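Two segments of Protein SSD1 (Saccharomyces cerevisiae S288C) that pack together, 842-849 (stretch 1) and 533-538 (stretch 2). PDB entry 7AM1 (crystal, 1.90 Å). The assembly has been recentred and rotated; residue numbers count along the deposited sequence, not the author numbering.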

ATOM      1  N   ASP A 842      -6.160  14.483 -18.229  1.00 51.89           N
ATOM      2  CA  ASP A 842      -4.789  14.981 -18.259  1.00 52.84           C
ATOM      3  C   ASP A 842      -3.858  14.074 -17.463  1.00 51.14           C
ATOM      4  O   ASP A 842      -2.728  13.803 -17.884  1.00 53.18           O
ATOM      5  CB  ASP A 842      -4.738  16.407 -17.712  1.00 54.81           C
ATOM      6  CG  ASP A 842      -5.480  17.398 -18.587  1.00 58.77           C
ATOM      7  OD1 ASP A 842      -5.587  17.161 -19.810  1.00 60.82           O
ATOM      8  OD2 ASP A 842      -5.963  18.415 -18.046  1.00 60.08           O
ATOM      9  N   LEU A 843      -4.313  13.599 -16.305  1.00 47.16           N
ATOM     10  CA  LEU A 843      -3.545  12.659 -15.499  1.00 45.88           C
ATOM     11  C   LEU A 843      -3.617  11.230 -16.026  1.00 45.36           C
ATOM     12  O   LEU A 843      -3.025  10.332 -15.417  1.00 44.00           O
ATOM     13  CB  LEU A 843      -4.040  12.700 -14.052  1.00 46.81           C
ATOM     14  CG  LEU A 843      -3.963  14.072 -13.377  1.00 49.42           C
ATOM     15  CD1 LEU A 843      -4.615  14.047 -12.002  1.00 50.04           C
ATOM     16  CD2 LEU A 843      -2.521  14.534 -13.270  1.00 50.66           C
ATOM     17  N   HIS A 844      -4.327  10.999 -17.131  1.00 47.36           N
ATOM     18  CA  HIS A 844      -4.475   9.660 -17.699  1.00 51.83           C
ATOM     19  C   HIS A 844      -5.073   8.696 -16.676  1.00 48.54           C
ATOM     20  O   HIS A 844      -4.608   7.569 -16.500  1.00 49.10           O
ATOM     21  CB  HIS A 844      -3.142   9.139 -18.242  1.00 60.16           C
ATOM     22  CG  HIS A 844      -2.577   9.977 -19.347  1.00 68.95           C
ATOM     23  ND1 HIS A 844      -1.769  11.070 -19.118  1.00 71.30           N
ATOM     24  CD2 HIS A 844      -2.718   9.890 -20.692  1.00 72.45           C
ATOM     25  CE1 HIS A 844      -1.431  11.616 -20.272  1.00 73.21           C
ATOM     26  NE2 HIS A 844      -1.993  10.919 -21.243  1.00 73.45           N
ATOM     27  N   LEU A 845      -6.113   9.161 -15.993  1.00 46.19           N
ATOM     28  CA  LEU A 845      -6.871   8.357 -15.047  1.00 44.65           C
ATOM     29  C   LEU A 845      -8.246   8.048 -15.628  1.00 47.83           C
ATOM     30  O   LEU A 845      -8.704   8.700 -16.569  1.00 50.44           O
ATOM     31  CB  LEU A 845      -7.010   9.084 -13.708  1.00 41.22           C
ATOM     32  CG  LEU A 845      -5.704   9.488 -13.023  1.00 40.47           C
ATOM     33  CD1 LEU A 845      -5.988  10.439 -11.864  1.00 41.07           C
ATOM     34  CD2 LEU A 845      -4.957   8.268 -12.534  1.00 38.32           C
ATOM     35  N   THR A 846      -8.910   7.052 -15.046  1.00 47.91           N
ATOM     36  CA  THR A 846     -10.205   6.580 -15.525  1.00 48.83           C
ATOM     37  C   THR A 846     -11.265   6.792 -14.454  1.00 46.97           C
ATOM     38  O   THR A 846     -11.055   6.442 -13.287  1.00 44.49           O
ATOM     39  CB  THR A 846     -10.132   5.100 -15.915  1.00 50.93           C
ATOM     40  OG1 THR A 846      -9.211   4.942 -16.999  1.00 52.16           O
ATOM     41  CG2 THR A 846     -11.497   4.577 -16.343  1.00 52.82           C
ATOM     42  N   VAL A 847     -12.402   7.355 -14.855  1.00 47.71           N
ATOM     43  CA  VAL A 847     -13.502   7.600 -13.914  1.00 48.51           C
ATOM     44  C   VAL A 847     -14.029   6.265 -13.401  1.00 44.72           C
ATOM     45  O   VAL A 847     -14.255   5.340 -14.204  1.00 44.59           O
ATOM     46  CB  VAL A 847     -14.629   8.399 -14.597  1.00 54.77           C
ATOM     47  CG1 VAL A 847     -15.739   8.712 -13.595  1.00 55.72           C
ATOM     48  CG2 VAL A 847     -14.094   9.683 -15.227  1.00 57.56           C
ATOM     49  N   PRO A 848     -14.272   6.105 -12.100  1.00 42.77           N
ATOM     50  CA  PRO A 848     -14.848   4.843 -11.621  1.00 43.95           C
ATOM     51  C   PRO A 848     -16.226   4.596 -12.224  1.00 47.92           C
ATOM     52  O   PRO A 848     -16.997   5.524 -12.475  1.00 47.93           O
ATOM     53  CB  PRO A 848     -14.927   5.037 -10.101  1.00 42.66           C
ATOM     54  CG  PRO A 848     -13.950   6.126  -9.799  1.00 41.83           C
ATOM     55  CD  PRO A 848     -13.983   7.032 -10.991  1.00 41.62           C
ATOM     56  N   ASN A 849     -16.521   3.321 -12.465  1.00 52.12           N
ATOM     57  CA  ASN A 849     -17.819   2.891 -12.961  1.00 56.34           C
ATOM     58  C   ASN A 849     -18.686   2.411 -11.807  1.00 55.14           C
ATOM     59  O   ASN A 849     -18.203   1.735 -10.894  1.00 58.03           O
ATOM     60  CB  ASN A 849     -17.665   1.765 -13.983  1.00 61.43           C
ATOM     61  CG  ASN A 849     -16.979   2.220 -15.243  1.00 65.76           C
ATOM     62  OD1 ASN A 849     -17.163   3.354 -15.687  1.00 67.94           O
ATOM     63  ND2 ASN A 849     -16.168   1.345 -15.823  1.00 67.05           N
TER
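Stretch 2 533-538: VKVDLN

Residues 533-538 lie against residues 842-849 of the same chain, with neither stretch forming a strand where they touch. From K534 to L537 the backbone is extended until L537 itself, whose phi/psi of -63°/-24° ends the run. Its direction is 38° from that of 843 to 848, so the two segments run broadly the same way. Their closest approach in register sets L845 beside D536, with 6.1 Å between the CA atoms. No direct backbone-to-backbone hydrogen bond joins them; polar groups are instead met by one lysine and two waters.

At the start of stretch 1 a helix ends in a Schellman motif, with H844 at positive phi (57°). The carbonyls of L843 and H844 face the K534 side chain, whose CA-to-CB bond points sideways but whose end comes nearer. K534 NZ makes weak hydrogen bonds to H844 O (3.1 Å) and L843 O (3.3 Å), and turns back on its own segment to donate to V535 O at 3.0 Å. The ammonium group thus gathers three backbone acceptors from both stretches. H844 O also accepts from water 1 (2.7 Å from the water O), which donates as well to D536 OD1 at 3.0 Å and so links this carbonyl to the carboxylate. Water 2 accepts from both backbone amides, L537 N at 2.9 Å and T846 N at 3.1 Å, filling a gap that the chains do not bridge directly.

Van der Waals contacts accompany these bonds. The methyl L845 CD2 rests on the backbone of stretch 2, 3.3 Å from V535 O and 4.0 Å from L537 N; apolar side chains meet where L845 CD1 is 4.5 Å from L537 CD1 and P848 CD is 3.9 Å from L537 CD2. The CA-to-CB bond of L537 points toward stretch 1, and L537 CD2 also lies 3.9 Å from T846 O. The contact buries 280 Å², both sides summed.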

ATOM      1  N   VAL A 533       4.211   2.792 -10.872  1.00 31.85           N
ATOM      2  CA  VAL A 533       4.853   3.955 -11.473  1.00 33.04           C
ATOM      3  C   VAL A 533       3.760   4.795 -12.122  1.00 33.76           C
ATOM      4  O   VAL A 533       3.584   5.972 -11.793  1.00 32.99           O
ATOM      5  CB  VAL A 533       5.930   3.540 -12.491  1.00 34.05           C
ATOM      6  CG1 VAL A 533       6.459   4.754 -13.247  1.00 34.11           C
ATOM      7  CG2 VAL A 533       7.062   2.802 -11.790  1.00 34.87           C
ATOM      8  N   LYS A 534       3.014   4.194 -13.048  1.00 36.23           N
ATOM      9  CA  LYS A 534       1.782   4.799 -13.544  1.00 37.57           C
ATOM     10  C   LYS A 534       0.682   4.447 -12.554  1.00 36.31           C
ATOM     11  O   LYS A 534       0.333   3.273 -12.402  1.00 35.98           O
ATOM     12  CB  LYS A 534       1.448   4.299 -14.946  1.00 40.78           C
ATOM     13  CG  LYS A 534       0.424   5.168 -15.683  1.00 45.14           C
ATOM     14  CD  LYS A 534      -1.011   4.894 -15.271  1.00 49.91           C
ATOM     15  CE  LYS A 534      -1.955   5.988 -15.788  1.00 55.16           C
ATOM     16  NZ  LYS A 534      -1.985   7.194 -14.903  1.00 58.03           N
ATOM     17  N   VAL A 535       0.146   5.442 -11.871  1.00 37.23           N
ATOM     18  CA  VAL A 535      -0.809   5.189 -10.800  1.00 37.92           C
ATOM     19  C   VAL A 535      -2.225   5.244 -11.352  1.00 38.26           C
ATOM     20  O   VAL A 535      -2.559   6.093 -12.186  1.00 40.30           O
ATOM     21  CB  VAL A 535      -0.620   6.194  -9.648  1.00 39.84           C
ATOM     22  CG1 VAL A 535      -1.393   5.736  -8.428  1.00 41.19           C
ATOM     23  CG2 VAL A 535       0.858   6.352  -9.303  1.00 39.62           C
ATOM     24  N   ASP A 536      -3.066   4.339 -10.866  1.00 35.82           N
ATOM     25  CA  ASP A 536      -4.475   4.308 -11.217  1.00 35.53           C
ATOM     26  C   ASP A 536      -5.314   4.733 -10.021  1.00 34.83           C
ATOM     27  O   ASP A 536      -4.905   4.579  -8.866  1.00 33.02           O
ATOM     28  CB  ASP A 536      -4.909   2.910 -11.660  1.00 35.96           C
ATOM     29  CG  ASP A 536      -3.980   2.314 -12.688  1.00 35.97           C
ATOM     30  OD1 ASP A 536      -3.833   2.915 -13.770  1.00 37.32           O
ATOM     31  OD2 ASP A 536      -3.387   1.255 -12.406  1.00 35.22           O
ATOM     32  N   LEU A 537      -6.491   5.286 -10.314  1.00 35.92           N
ATOM     33  CA  LEU A 537      -7.443   5.606  -9.259  1.00 36.57           C
ATOM     34  C   LEU A 537      -7.912   4.351  -8.536  1.00 35.85           C
ATOM     35  O   LEU A 537      -8.335   4.433  -7.379  1.00 35.42           O
ATOM     36  CB  LEU A 537      -8.625   6.365  -9.855  1.00 39.33           C
ATOM     37  CG  LEU A 537      -9.303   7.442  -9.011  1.00 43.12           C
ATOM     38  CD1 LEU A 537      -8.310   8.501  -8.534  1.00 45.07           C
ATOM     39  CD2 LEU A 537     -10.439   8.070  -9.837  1.00 44.21           C
ATOM     40  N   ASN A 538      -7.836   3.195  -9.183  1.00 36.63           N
ATOM     41  CA  ASN A 538      -8.236   1.927  -8.584  1.00 35.78           C
ATOM     42  C   ASN A 538      -6.992   1.076  -8.371  1.00 34.03           C
ATOM     43  O   ASN A 538      -6.334   0.680  -9.340  1.00 33.58           O
ATOM     44  CB  ASN A 538      -9.248   1.206  -9.473  1.00 35.76           C
ATOM     45  CG  ASN A 538      -9.882   0.014  -8.787  1.00 35.51           C
ATOM     46  OD1 ASN A 538      -9.364  -0.496  -7.795  1.00 33.60           O
ATOM     47  ND2 ASN A 538     -11.018  -0.432  -9.311  1.00 37.11           N
TER
HETATM   48  O   HOH W   1      -4.984   5.427 -14.840  1.00 47.09           O
HETATM   49  O   HOH W   2      -7.453   5.151 -13.063  1.00 39.80           O